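Local coordinates for tyrosine--tRNA ligase (Archaeoglobus fulgidus, PDB 2CYB), which probably attaches tyrosine to its cognate tRNA in two steps, activating it with ATP to Tyr-AMP and then transferring it to the acceptor end, at residues 70-75 with 114-119; 126-131 with 162-167; 135-140 with 157-162; 185-190 with 197-202. All coordinates share one frame; numbering follows the deposited sequence.

Contact 1. Residues 70-75 with 114-119; sequences LADIHA and EYQLSR. With TYR (tyrosine), chain C.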
# COMPACT_ATOMS: atom_id res chain seq x y z
N LEU A 70 -14.62 -4.69 -13.70
CA LEU A 70 -13.53 -5.47 -14.26
C LEU A 70 -12.35 -4.82 -13.51
O LEU A 70 -11.85 -3.77 -13.91
CB LEU A 70 -13.44 -5.23 -15.77
CG LEU A 70 -14.68 -5.72 -16.54
CD1 LEU A 70 -14.73 -5.10 -17.92
CD2 LEU A 70 -14.65 -7.23 -16.64
N ALA A 71 -11.95 -5.45 -12.41
CA ALA A 71 -10.89 -4.92 -11.56
C ALA A 71 -9.49 -5.17 -12.07
O ALA A 71 -8.76 -5.99 -11.52
CB ALA A 71 -11.05 -5.50 -10.14
N ASP A 72 -9.08 -4.45 -13.11
CA ASP A 72 -7.77 -4.65 -13.70
C ASP A 72 -6.60 -4.30 -12.78
O ASP A 72 -5.59 -5.00 -12.78
CB ASP A 72 -7.63 -3.88 -15.02
CG ASP A 72 -8.00 -2.40 -14.90
OD1 ASP A 72 -7.69 -1.65 -15.85
OD2 ASP A 72 -8.60 -1.99 -13.89
N ILE A 73 -6.72 -3.23 -12.00
CA ILE A 73 -5.65 -2.87 -11.08
C ILE A 73 -5.53 -3.95 -10.00
O ILE A 73 -4.43 -4.33 -9.63
CB ILE A 73 -5.92 -1.51 -10.42
CG1 ILE A 73 -6.06 -0.42 -11.49
CG2 ILE A 73 -4.79 -1.17 -9.45
CD1 ILE A 73 -4.87 -0.30 -12.40
N HIS A 74 -6.67 -4.44 -9.51
CA HIS A 74 -6.63 -5.50 -8.50
C HIS A 74 -5.91 -6.73 -9.03
O HIS A 74 -5.10 -7.35 -8.32
CB HIS A 74 -8.04 -5.87 -8.04
CG HIS A 74 -8.61 -4.93 -7.04
ND1 HIS A 74 -9.18 -3.72 -7.39
CD2 HIS A 74 -8.66 -4.98 -5.68
CE1 HIS A 74 -9.56 -3.08 -6.30
NE2 HIS A 74 -9.25 -3.82 -5.25
N ALA A 75 -6.20 -7.09 -10.27
CA ALA A 75 -5.58 -8.24 -10.92
C ALA A 75 -4.06 -8.01 -10.96
O ALA A 75 -3.27 -8.94 -10.74
CB ALA A 75 -6.13 -8.41 -12.33
N GLU A 114 -10.34 3.15 -14.62
CA GLU A 114 -11.11 4.34 -15.01
C GLU A 114 -11.20 5.40 -13.90
O GLU A 114 -11.35 6.59 -14.19
CB GLU A 114 -12.55 3.95 -15.38
CG GLU A 114 -12.74 3.31 -16.74
CD GLU A 114 -14.21 2.99 -17.00
OE1 GLU A 114 -15.07 3.83 -16.67
OE2 GLU A 114 -14.51 1.90 -17.54
N TYR A 115 -11.12 4.96 -12.65
CA TYR A 115 -11.22 5.89 -11.53
C TYR A 115 -10.27 5.60 -10.37
O TYR A 115 -10.10 6.45 -9.50
CB TYR A 115 -12.65 5.89 -10.99
CG TYR A 115 -13.03 4.55 -10.39
CD1 TYR A 115 -13.50 3.51 -11.19
CD2 TYR A 115 -12.89 4.31 -9.01
CE1 TYR A 115 -13.83 2.26 -10.64
CE2 TYR A 115 -13.20 3.07 -8.46
CZ TYR A 115 -13.68 2.05 -9.27
OH TYR A 115 -14.00 0.82 -8.72
N GLN A 116 -9.67 4.41 -10.33
CA GLN A 116 -8.79 4.07 -9.21
C GLN A 116 -7.44 4.79 -9.15
O GLN A 116 -6.67 4.58 -8.22
CB GLN A 116 -8.57 2.55 -9.17
CG GLN A 116 -9.87 1.80 -8.93
CD GLN A 116 -9.73 0.29 -9.07
OE1 GLN A 116 -8.94 -0.21 -9.87
NE2 GLN A 116 -10.53 -0.43 -8.31
N LEU A 117 -7.16 5.64 -10.14
CA LEU A 117 -5.91 6.40 -10.13
C LEU A 117 -6.22 7.88 -9.98
O LEU A 117 -5.31 8.72 -10.03
CB LEU A 117 -5.11 6.17 -11.41
CG LEU A 117 -4.54 4.77 -11.65
CD1 LEU A 117 -3.78 4.74 -12.97
CD2 LEU A 117 -3.61 4.38 -10.50
N SER A 118 -7.49 8.21 -9.81
CA SER A 118 -7.91 9.60 -9.66
C SER A 118 -7.47 10.14 -8.30
O SER A 118 -7.34 9.38 -7.34
CB SER A 118 -9.43 9.72 -9.81
OG SER A 118 -10.11 9.22 -8.67
N ARG A 119 -7.25 11.45 -8.21
CA ARG A 119 -6.79 12.07 -6.97
C ARG A 119 -7.68 11.79 -5.76
O ARG A 119 -7.18 11.51 -4.67
CB ARG A 119 -6.66 13.58 -7.14
CG ARG A 119 -6.17 14.28 -5.88
CD ARG A 119 -6.64 15.72 -5.83
NE ARG A 119 -6.15 16.40 -4.63
CZ ARG A 119 -4.88 16.75 -4.44
NH1 ARG A 119 -4.52 17.36 -3.32
NH2 ARG A 119 -3.98 16.50 -5.39
N TYR C . -11.59 -9.70 -4.48
CA TYR C . -12.44 -10.22 -5.59
C TYR C . -12.09 -11.67 -5.91
O TYR C . -12.73 -12.23 -6.82
CB TYR C . -12.27 -9.33 -6.82
CG TYR C . -12.73 -7.91 -6.55
CD1 TYR C . -11.87 -6.83 -6.74
CD2 TYR C . -14.03 -7.67 -6.11
CE1 TYR C . -12.31 -5.52 -6.49
CE2 TYR C . -14.47 -6.38 -5.85
CZ TYR C . -13.61 -5.31 -6.05
OH TYR C . -14.07 -4.04 -5.81
OXT TYR C . -11.20 -12.23 -5.24
O HOH W 1 -9.13 -2.83 -10.02
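The tyrosine pocket of this class I, Rossmann-fold synthetase is bounded on one side by the start of helix 72-77, where Ile73 and His74 meet Gln116 of the loop between strand 108-111 and helix 119-131. Gln116 has CG anti to its carbonyl carbon (chi1 -63°) and runs extended from there, which carries its amide over to the helix. The oxygen end lies alongside Ile73, Gln116 OE1 being 3.3 Å from Ile73 CG1, and the two side chains pass each other in opposite directions. The nitrogen end meets the imidazole at its edge and in its plane, with Gln116 NE2 3.5 Å from His74 CE1; the amide and ring planes are 49° apart, which rules out flat stacking. That same NE2 is hydrogen-bonded to Asp165, a tyrosine-binding residue, so Gln116 acts as a second-shell residue of the site. One water bridges the segments: it donates to Gln116 OE1 at 2.6 Å and accepts from His74 N at 3.0 Å. It is also hydrogen-bonded to His74 ND1 at 2.8 Å, a bond that should limit rotation of the imidazole. Next to it in sequence, Tyr115 has Gln116 CG over one face of its ring. On the substrate side, Ala71 CB lies 3.7 Å from CD1 of the bound tyrosine, whose CE1 sits over the centre of the His74 ring, 3.6 Å above its plane.

Contact 2. Residues 126-131 with 162-167; sequences LKMARI and QALDIA. With TYR (tyrosine), chain C.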
# COMPACT_ATOMS: atom_id res chain seq x y z
N LEU A 126 -5.13 6.30 0.85
CA LEU A 126 -4.17 6.68 1.88
C LEU A 126 -4.84 6.81 3.25
O LEU A 126 -4.27 6.42 4.26
CB LEU A 126 -3.47 7.99 1.50
CG LEU A 126 -2.58 7.93 0.25
CD1 LEU A 126 -1.75 9.20 0.18
CD2 LEU A 126 -1.67 6.70 0.28
N LYS A 127 -6.05 7.35 3.27
CA LYS A 127 -6.80 7.51 4.52
C LYS A 127 -7.18 6.13 5.06
O LYS A 127 -7.05 5.86 6.26
CB LYS A 127 -8.06 8.34 4.28
CG LYS A 127 -7.78 9.80 3.95
CD LYS A 127 -9.06 10.56 3.64
CE LYS A 127 -8.78 12.04 3.40
NZ LYS A 127 -10.03 12.80 3.11
N MET A 128 -7.65 5.26 4.17
CA MET A 128 -8.00 3.90 4.57
C MET A 128 -6.76 3.20 5.13
O MET A 128 -6.83 2.51 6.16
CB MET A 128 -8.53 3.10 3.37
CG MET A 128 -9.99 3.34 3.03
SD MET A 128 -11.07 2.63 4.30
CE MET A 128 -10.91 0.90 3.94
N ALA A 129 -5.63 3.36 4.46
CA ALA A 129 -4.39 2.73 4.92
C ALA A 129 -3.95 3.23 6.29
O ALA A 129 -3.40 2.48 7.08
CB ALA A 129 -3.26 2.94 3.90
N ARG A 130 -4.19 4.52 6.55
CA ARG A 130 -3.81 5.12 7.82
C ARG A 130 -4.64 4.60 8.99
O ARG A 130 -4.15 4.56 10.13
CB ARG A 130 -3.95 6.65 7.71
CG ARG A 130 -3.96 7.39 9.05
CD ARG A 130 -2.61 7.36 9.72
NE ARG A 130 -2.60 8.14 10.96
CZ ARG A 130 -2.92 7.65 12.16
NH1 ARG A 130 -2.87 8.44 13.22
NH2 ARG A 130 -3.27 6.38 12.29
N ILE A 131 -5.88 4.20 8.73
CA ILE A 131 -6.74 3.70 9.82
C ILE A 131 -6.92 2.19 9.86
O ILE A 131 -7.64 1.67 10.72
CB ILE A 131 -8.13 4.38 9.78
CG1 ILE A 131 -8.92 3.94 8.54
CG2 ILE A 131 -7.96 5.90 9.72
CD1 ILE A 131 -10.37 4.42 8.52
N GLN A 162 -10.64 -2.47 -2.64
CA GLN A 162 -11.90 -3.16 -2.87
C GLN A 162 -13.00 -2.49 -2.06
O GLN A 162 -14.10 -2.24 -2.56
CB GLN A 162 -11.81 -4.63 -2.48
CG GLN A 162 -13.09 -5.40 -2.74
CD GLN A 162 -12.88 -6.90 -2.70
OE1 GLN A 162 -11.79 -7.39 -2.99
NE2 GLN A 162 -13.94 -7.63 -2.37
N ALA A 163 -12.70 -2.19 -0.80
CA ALA A 163 -13.67 -1.53 0.07
C ALA A 163 -14.03 -0.17 -0.52
O ALA A 163 -15.20 0.20 -0.55
CB ALA A 163 -13.09 -1.36 1.47
N LEU A 164 -13.04 0.57 -1.00
CA LEU A 164 -13.30 1.87 -1.60
C LEU A 164 -14.08 1.79 -2.90
O LEU A 164 -14.77 2.75 -3.27
CB LEU A 164 -12.00 2.64 -1.83
CG LEU A 164 -11.41 3.23 -0.55
CD1 LEU A 164 -10.01 3.78 -0.83
CD2 LEU A 164 -12.35 4.33 -0.02
N ASP A 165 -13.98 0.67 -3.61
CA ASP A 165 -14.73 0.53 -4.86
C ASP A 165 -16.23 0.61 -4.57
O ASP A 165 -16.99 1.15 -5.36
CB ASP A 165 -14.43 -0.81 -5.53
CG ASP A 165 -13.04 -0.87 -6.11
OD1 ASP A 165 -12.53 -1.99 -6.26
OD2 ASP A 165 -12.47 0.20 -6.42
N ILE A 166 -16.64 0.06 -3.43
CA ILE A 166 -18.04 0.07 -3.04
C ILE A 166 -18.54 1.52 -2.95
O ILE A 166 -19.58 1.87 -3.51
CB ILE A 166 -18.25 -0.64 -1.68
CG1 ILE A 166 -17.92 -2.13 -1.81
CG2 ILE A 166 -19.68 -0.45 -1.20
CD1 ILE A 166 -17.82 -2.86 -0.49
N ALA A 167 -17.78 2.36 -2.26
CA ALA A 167 -18.16 3.76 -2.09
C ALA A 167 -18.07 4.56 -3.39
O ALA A 167 -19.00 5.31 -3.72
CB ALA A 167 -17.28 4.41 -1.04
N TYR C . -11.59 -9.70 -4.48
CA TYR C . -12.44 -10.22 -5.59
C TYR C . -12.09 -11.67 -5.91
O TYR C . -12.73 -12.23 -6.82
CB TYR C . -12.27 -9.33 -6.82
CG TYR C . -12.73 -7.91 -6.55
CD1 TYR C . -11.87 -6.83 -6.74
CD2 TYR C . -14.03 -7.67 -6.11
CE1 TYR C . -12.31 -5.52 -6.49
CE2 TYR C . -14.47 -6.38 -5.85
CZ TYR C . -13.61 -5.31 -6.05
OH TYR C . -14.07 -4.04 -5.81
OXT TYR C . -11.20 -12.23 -5.24
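Met128 of helix 119-131 carries this contact, lying against Leu164 and Ala163 of helix 154-168; these three residues bury the most surface between the segments, and all three are buried in the assembly. The backbones are closest at Met128 and Leu164, whose CA atoms are 8.4 Å apart, a spacing that leaves the interface to side chains. Met128 CG touches Leu164 across its whole fork: it is 3.9 Å from Leu164 CG and from Leu164 CD1, and 4.0 Å from Leu164 CD2. Beyond that point the methionine is bent twice, at chi2 (-70°) and chi3 (-74°), and this double bend takes its methyl group off the leucine and onto the next partner, with Met128 CE 4.0 Å from Ala163 CB. Distances of this size between carbon atoms indicate ordinary van der Waals packing.

Two residues on another face of helix 154-168 bind the substrate. Gln162 OE1 accepts a hydrogen bond from the amino N of the bound tyrosine at 2.8 Å, and Asp165 OD1 accepts one from its phenolic OH at 2.6 Å, so the two ends of the ligand are read from one helix. Around the hydrophobic contact, Asn190 of helix 181-190 and Leu194 of the following loop also touch Met128, while Leu126 of helix 119-131 packs on Ile73 of the second subunit; helix 119-131 thus lies between helix 154-168 and the dimer partner.

Contact 3. Residues 135-140 with 157-162; sequences NRARRS and IYPLMQ. With TYR (tyrosine), chain C.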
# COMPACT_ATOMS: atom_id res chain seq x y z
N ASN A 135 -2.38 -5.99 10.25
CA ASN A 135 -2.95 -7.26 10.67
C ASN A 135 -4.34 -7.50 10.08
O ASN A 135 -4.61 -8.57 9.52
CB ASN A 135 -3.04 -7.28 12.20
CG ASN A 135 -3.50 -8.62 12.73
OD1 ASN A 135 -3.95 -8.72 13.87
ND2 ASN A 135 -3.38 -9.66 11.92
N ARG A 136 -5.22 -6.52 10.20
CA ARG A 136 -6.58 -6.64 9.68
C ARG A 136 -6.56 -6.81 8.16
O ARG A 136 -7.30 -7.62 7.61
CB ARG A 136 -7.39 -5.40 10.07
CG ARG A 136 -8.88 -5.44 9.71
CD ARG A 136 -9.68 -6.32 10.67
NE ARG A 136 -11.11 -6.32 10.38
CZ ARG A 136 -11.91 -5.25 10.47
NH1 ARG A 136 -13.20 -5.36 10.19
NH2 ARG A 136 -11.42 -4.08 10.85
N ALA A 137 -5.71 -6.04 7.49
CA ALA A 137 -5.61 -6.12 6.04
C ALA A 137 -5.09 -7.49 5.60
O ALA A 137 -5.64 -8.11 4.68
CB ALA A 137 -4.68 -5.03 5.53
N ARG A 138 -4.03 -7.95 6.24
CA ARG A 138 -3.44 -9.23 5.90
C ARG A 138 -4.46 -10.36 6.10
O ARG A 138 -4.59 -11.24 5.25
CB ARG A 138 -2.21 -9.48 6.76
CG ARG A 138 -1.33 -10.62 6.28
CD ARG A 138 -0.22 -10.89 7.27
NE ARG A 138 0.90 -11.64 6.70
CZ ARG A 138 0.78 -12.77 6.00
NH1 ARG A 138 -0.42 -13.30 5.78
NH2 ARG A 138 1.86 -13.38 5.55
N ARG A 139 -5.17 -10.33 7.22
CA ARG A 139 -6.16 -11.37 7.49
C ARG A 139 -7.32 -11.35 6.50
O ARG A 139 -7.86 -12.41 6.15
CB ARG A 139 -6.67 -11.28 8.94
CG ARG A 139 -5.62 -11.68 9.96
CD ARG A 139 -6.17 -11.80 11.39
NE ARG A 139 -6.02 -10.57 12.17
CZ ARG A 139 -6.94 -9.62 12.27
NH1 ARG A 139 -6.71 -8.54 13.00
NH2 ARG A 139 -8.11 -9.76 11.65
N SER A 140 -7.71 -10.17 6.03
CA SER A 140 -8.82 -10.09 5.08
C SER A 140 -8.44 -10.75 3.75
O SER A 140 -9.31 -11.21 3.00
CB SER A 140 -9.20 -8.63 4.83
OG SER A 140 -8.28 -7.99 3.96
N ILE A 157 -2.62 -3.57 -0.05
CA ILE A 157 -3.31 -2.37 -0.51
C ILE A 157 -4.65 -2.81 -1.13
O ILE A 157 -5.67 -2.13 -1.00
CB ILE A 157 -2.50 -1.63 -1.60
CG1 ILE A 157 -1.21 -1.07 -1.00
CG2 ILE A 157 -3.33 -0.52 -2.23
CD1 ILE A 157 -0.24 -0.56 -2.06
N TYR A 158 -4.62 -3.97 -1.79
CA TYR A 158 -5.76 -4.60 -2.46
C TYR A 158 -7.11 -4.53 -1.71
O TYR A 158 -8.11 -4.05 -2.26
CB TYR A 158 -5.36 -6.05 -2.78
CG TYR A 158 -6.34 -6.91 -3.55
CD1 TYR A 158 -5.99 -7.44 -4.80
CD2 TYR A 158 -7.58 -7.25 -3.01
CE1 TYR A 158 -6.86 -8.31 -5.48
CE2 TYR A 158 -8.44 -8.10 -3.68
CZ TYR A 158 -8.09 -8.63 -4.90
OH TYR A 158 -8.98 -9.45 -5.56
N PRO A 159 -7.17 -5.00 -0.44
CA PRO A 159 -8.45 -4.95 0.28
C PRO A 159 -8.99 -3.54 0.52
O PRO A 159 -10.19 -3.32 0.48
CB PRO A 159 -8.14 -5.67 1.60
CG PRO A 159 -6.68 -5.35 1.81
CD PRO A 159 -6.10 -5.53 0.42
N LEU A 160 -8.09 -2.60 0.76
CA LEU A 160 -8.51 -1.22 0.98
C LEU A 160 -9.20 -0.68 -0.27
O LEU A 160 -10.23 -0.01 -0.19
CB LEU A 160 -7.30 -0.35 1.31
CG LEU A 160 -6.36 -0.88 2.39
CD1 LEU A 160 -5.26 0.16 2.64
CD2 LEU A 160 -7.13 -1.16 3.67
N MET A 161 -8.63 -0.99 -1.43
CA MET A 161 -9.18 -0.53 -2.69
C MET A 161 -10.50 -1.19 -2.99
O MET A 161 -11.39 -0.56 -3.56
CB MET A 161 -8.18 -0.78 -3.82
CG MET A 161 -7.03 0.22 -3.83
SD MET A 161 -5.90 -0.10 -5.19
CE MET A 161 -7.00 0.03 -6.62
N GLN A 162 -10.64 -2.47 -2.64
CA GLN A 162 -11.90 -3.16 -2.87
C GLN A 162 -13.00 -2.49 -2.06
O GLN A 162 -14.10 -2.24 -2.56
CB GLN A 162 -11.81 -4.63 -2.48
CG GLN A 162 -13.09 -5.40 -2.74
CD GLN A 162 -12.88 -6.90 -2.70
OE1 GLN A 162 -11.79 -7.39 -2.99
NE2 GLN A 162 -13.94 -7.63 -2.37
N TYR C . -11.59 -9.70 -4.48
CA TYR C . -12.44 -10.22 -5.59
C TYR C . -12.09 -11.67 -5.91
O TYR C . -12.73 -12.23 -6.82
CB TYR C . -12.27 -9.33 -6.82
CG TYR C . -12.73 -7.91 -6.55
CD1 TYR C . -11.87 -6.83 -6.74
CD2 TYR C . -14.03 -7.67 -6.11
CE1 TYR C . -12.31 -5.52 -6.49
CE2 TYR C . -14.47 -6.38 -5.85
CZ TYR C . -13.61 -5.31 -6.05
OH TYR C . -14.07 -4.04 -5.81
OXT TYR C . -11.20 -12.23 -5.24
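Pro159, in helix 154-168, packs its ring against Ala137 and Ser140 of helix 134-140, and the backbones come close here, with the CA atoms of Ala137 and Pro159 6.5 Å apart. Followed outward from the backbone, Pro159 CB meets the serine hydroxyl first, at 3.3 Å from Ser140 OG. The next atom, CG, forms the tip of the ring and lies between the two residues: Pro159 CG is 3.8 Å from Ser140 OG, 4.1 Å from Ala137 O and 4.2 Å from Ala137 CB. Ser140 OG sits between its backbone N and carbonyl carbon (chi1 77°), which turns the hydroxyl back onto its own helix, where it donates to Ala137 O at 2.7 Å. The hydroxyl reaches that carbonyl oxygen along a bent path (127°), somewhat off the carbonyl plane.

Helix 154-168 is kinked at this point, since the N atoms of residues 159 and 160 lack bonds to the preceding turn. Immediately before the proline, Tyr158 contributes to the pocket: its OH accepts a hydrogen bond from N of the bound tyrosine at 2.8 Å, with that nitrogen in the plane of the phenol ring. Ala137 also packs on Val153 of the second subunit. Chemically, the serine hydrogen is committed to a carbonyl of its own helix, and proline has no N-H to offer, consistent with an interface that rests on packing of the proline ring.

Contact 4. Residues 185-190 with 197-202; sequences MLAREN and SSPVCL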
# COMPACT_ATOMS: atom_id res chain seq x y z
N MET A 185 -16.34 -6.89 5.66
CA MET A 185 -16.52 -6.40 7.02
C MET A 185 -15.62 -5.18 7.23
O MET A 185 -15.99 -4.22 7.91
CB MET A 185 -16.19 -7.48 8.05
CG MET A 185 -17.15 -8.67 8.01
SD MET A 185 -18.90 -8.19 8.17
CE MET A 185 -19.42 -8.20 6.45
N LEU A 186 -14.43 -5.22 6.64
CA LEU A 186 -13.50 -4.10 6.76
C LEU A 186 -14.16 -2.87 6.14
O LEU A 186 -14.05 -1.76 6.67
CB LEU A 186 -12.19 -4.44 6.04
CG LEU A 186 -11.13 -3.34 5.86
CD1 LEU A 186 -10.73 -2.75 7.19
CD2 LEU A 186 -9.91 -3.95 5.17
N ALA A 187 -14.85 -3.06 5.02
CA ALA A 187 -15.53 -1.96 4.35
C ALA A 187 -16.62 -1.39 5.26
O ALA A 187 -16.70 -0.17 5.47
CB ALA A 187 -16.14 -2.44 3.03
N ARG A 188 -17.45 -2.27 5.81
CA ARG A 188 -18.53 -1.84 6.69
C ARG A 188 -18.02 -1.05 7.90
O ARG A 188 -18.66 -0.11 8.36
CB ARG A 188 -19.33 -3.07 7.19
CG ARG A 188 -20.21 -3.72 6.13
CD ARG A 188 -20.89 -4.99 6.66
NE ARG A 188 -21.79 -4.73 7.80
CZ ARG A 188 -23.04 -4.29 7.70
NH1 ARG A 188 -23.58 -4.04 6.51
NH2 ARG A 188 -23.77 -4.10 8.79
N GLU A 189 -16.85 -1.43 8.40
CA GLU A 189 -16.28 -0.77 9.57
C GLU A 189 -15.51 0.52 9.26
O GLU A 189 -15.60 1.49 10.01
CB GLU A 189 -15.37 -1.75 10.32
CG GLU A 189 -14.80 -1.22 11.62
CD GLU A 189 -13.95 -2.24 12.34
OE1 GLU A 189 -14.46 -3.34 12.65
OE2 GLU A 189 -12.76 -1.95 12.61
N ASN A 190 -14.77 0.53 8.15
CA ASN A 190 -13.95 1.68 7.78
C ASN A 190 -14.56 2.75 6.88
O ASN A 190 -14.21 3.92 7.01
CB ASN A 190 -12.65 1.19 7.15
CG ASN A 190 -11.67 0.68 8.19
OD1 ASN A 190 -12.06 0.33 9.30
ND2 ASN A 190 -10.40 0.62 7.82
N SER A 197 -21.29 5.40 3.36
CA SER A 197 -22.20 4.49 4.06
C SER A 197 -21.69 3.06 4.11
O SER A 197 -20.93 2.62 3.25
CB SER A 197 -23.59 4.54 3.40
OG SER A 197 -23.50 4.32 2.01
N SER A 198 -22.11 2.34 5.14
CA SER A 198 -21.72 0.94 5.30
C SER A 198 -22.59 0.16 4.31
O SER A 198 -23.81 0.30 4.31
CB SER A 198 -22.00 0.49 6.74
OG SER A 198 -21.58 -0.84 6.94
N PRO A 199 -21.97 -0.65 3.45
CA PRO A 199 -22.73 -1.42 2.47
C PRO A 199 -23.41 -2.68 2.98
O PRO A 199 -22.96 -3.31 3.94
CB PRO A 199 -21.68 -1.75 1.42
CG PRO A 199 -20.48 -2.03 2.27
CD PRO A 199 -20.52 -0.87 3.27
N VAL A 200 -24.51 -3.03 2.32
CA VAL A 200 -25.22 -4.25 2.63
C VAL A 200 -24.41 -5.26 1.81
O VAL A 200 -23.97 -4.94 0.70
CB VAL A 200 -26.67 -4.21 2.09
CG1 VAL A 200 -27.41 -5.47 2.49
CG2 VAL A 200 -27.38 -2.96 2.61
N CYS A 201 -24.20 -6.45 2.35
CA CYS A 201 -23.42 -7.46 1.64
C CYS A 201 -24.20 -8.76 1.45
O CYS A 201 -24.90 -9.22 2.35
CB CYS A 201 -22.13 -7.74 2.40
SG CYS A 201 -21.15 -6.24 2.72
N LEU A 202 -24.06 -9.35 0.27
CA LEU A 202 -24.71 -10.62 -0.05
C LEU A 202 -23.61 -11.57 -0.47
O LEU A 202 -22.89 -11.33 -1.43
CB LEU A 202 -25.71 -10.44 -1.20
CG LEU A 202 -26.53 -11.69 -1.56
CD1 LEU A 202 -27.81 -11.27 -2.26
CD2 LEU A 202 -25.71 -12.62 -2.45
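Arg188 of helix 181-190 lies along Ser198, Pro199 and Cys201, joining the helix to the entry of strand 200-204 within the beta-alpha-beta unit that starts at strand 173-177. The closely packed part is the buried one, where the arginine's methylenes and Ala187 meet Pro199 and Cys201. Arg188 CG is 4.0 Å from Pro199 CD, Arg188 CD is 4.1 Å from Cys201 SG, and Ala187 CB reaches Pro199 CG at 4.4 Å; Ile166 of helix 154-168 touches both Ala187 and Pro199. The arginine bends at chi3 (61°), and this turn brings Arg188 NH1 to Pro199 O at 2.7 Å. That bond is short but not straight, with an N-H...O angle of 134°.

The looser side is the partly exposed edge at Ser198. Its hydroxyl lies 3.2 Å from Arg188 CB (measured from Ser198 OG) and 3.7 Å above one face of the guanidinium, toward the rim, yet its bond to Arg188 O is long and weak, at 3.3 Å. Arg188 NH1 has a second partner, a salt bridge to Glu22. The Glu22 carboxylate probably offsets the arginine's charge, while the bond to Pro199 O ties the helix to the strand entry.

Helix 154-168 connects contacts 1 to 3 around the bound tyrosine, and contacts 2 and 3 share Gln162. Contact 1 meets this helix at two polar points: besides the Gln116 bond to Asp165, His74 NE2 is 3.2 Å from Tyr158 O, probably a hydrogen bond. Contact 3 is nested inside the loop closed by contact 2, their centres 9 Å apart. Contact 4 lies farther from the ligand, the side chain of Ala187 being about 9 Å from the bound tyrosine. Its Ala187 CB is 3.6 Å from Ala163 CB of contact 2, and Arg136 NH2 of contact 3 is salt-bridged to Glu189 OE2 at 3.1 Å. It does not touch contact 1, whose nearest atoms are about 10 Å away. Contacts 1, 2 and 3 also reach the second subunit.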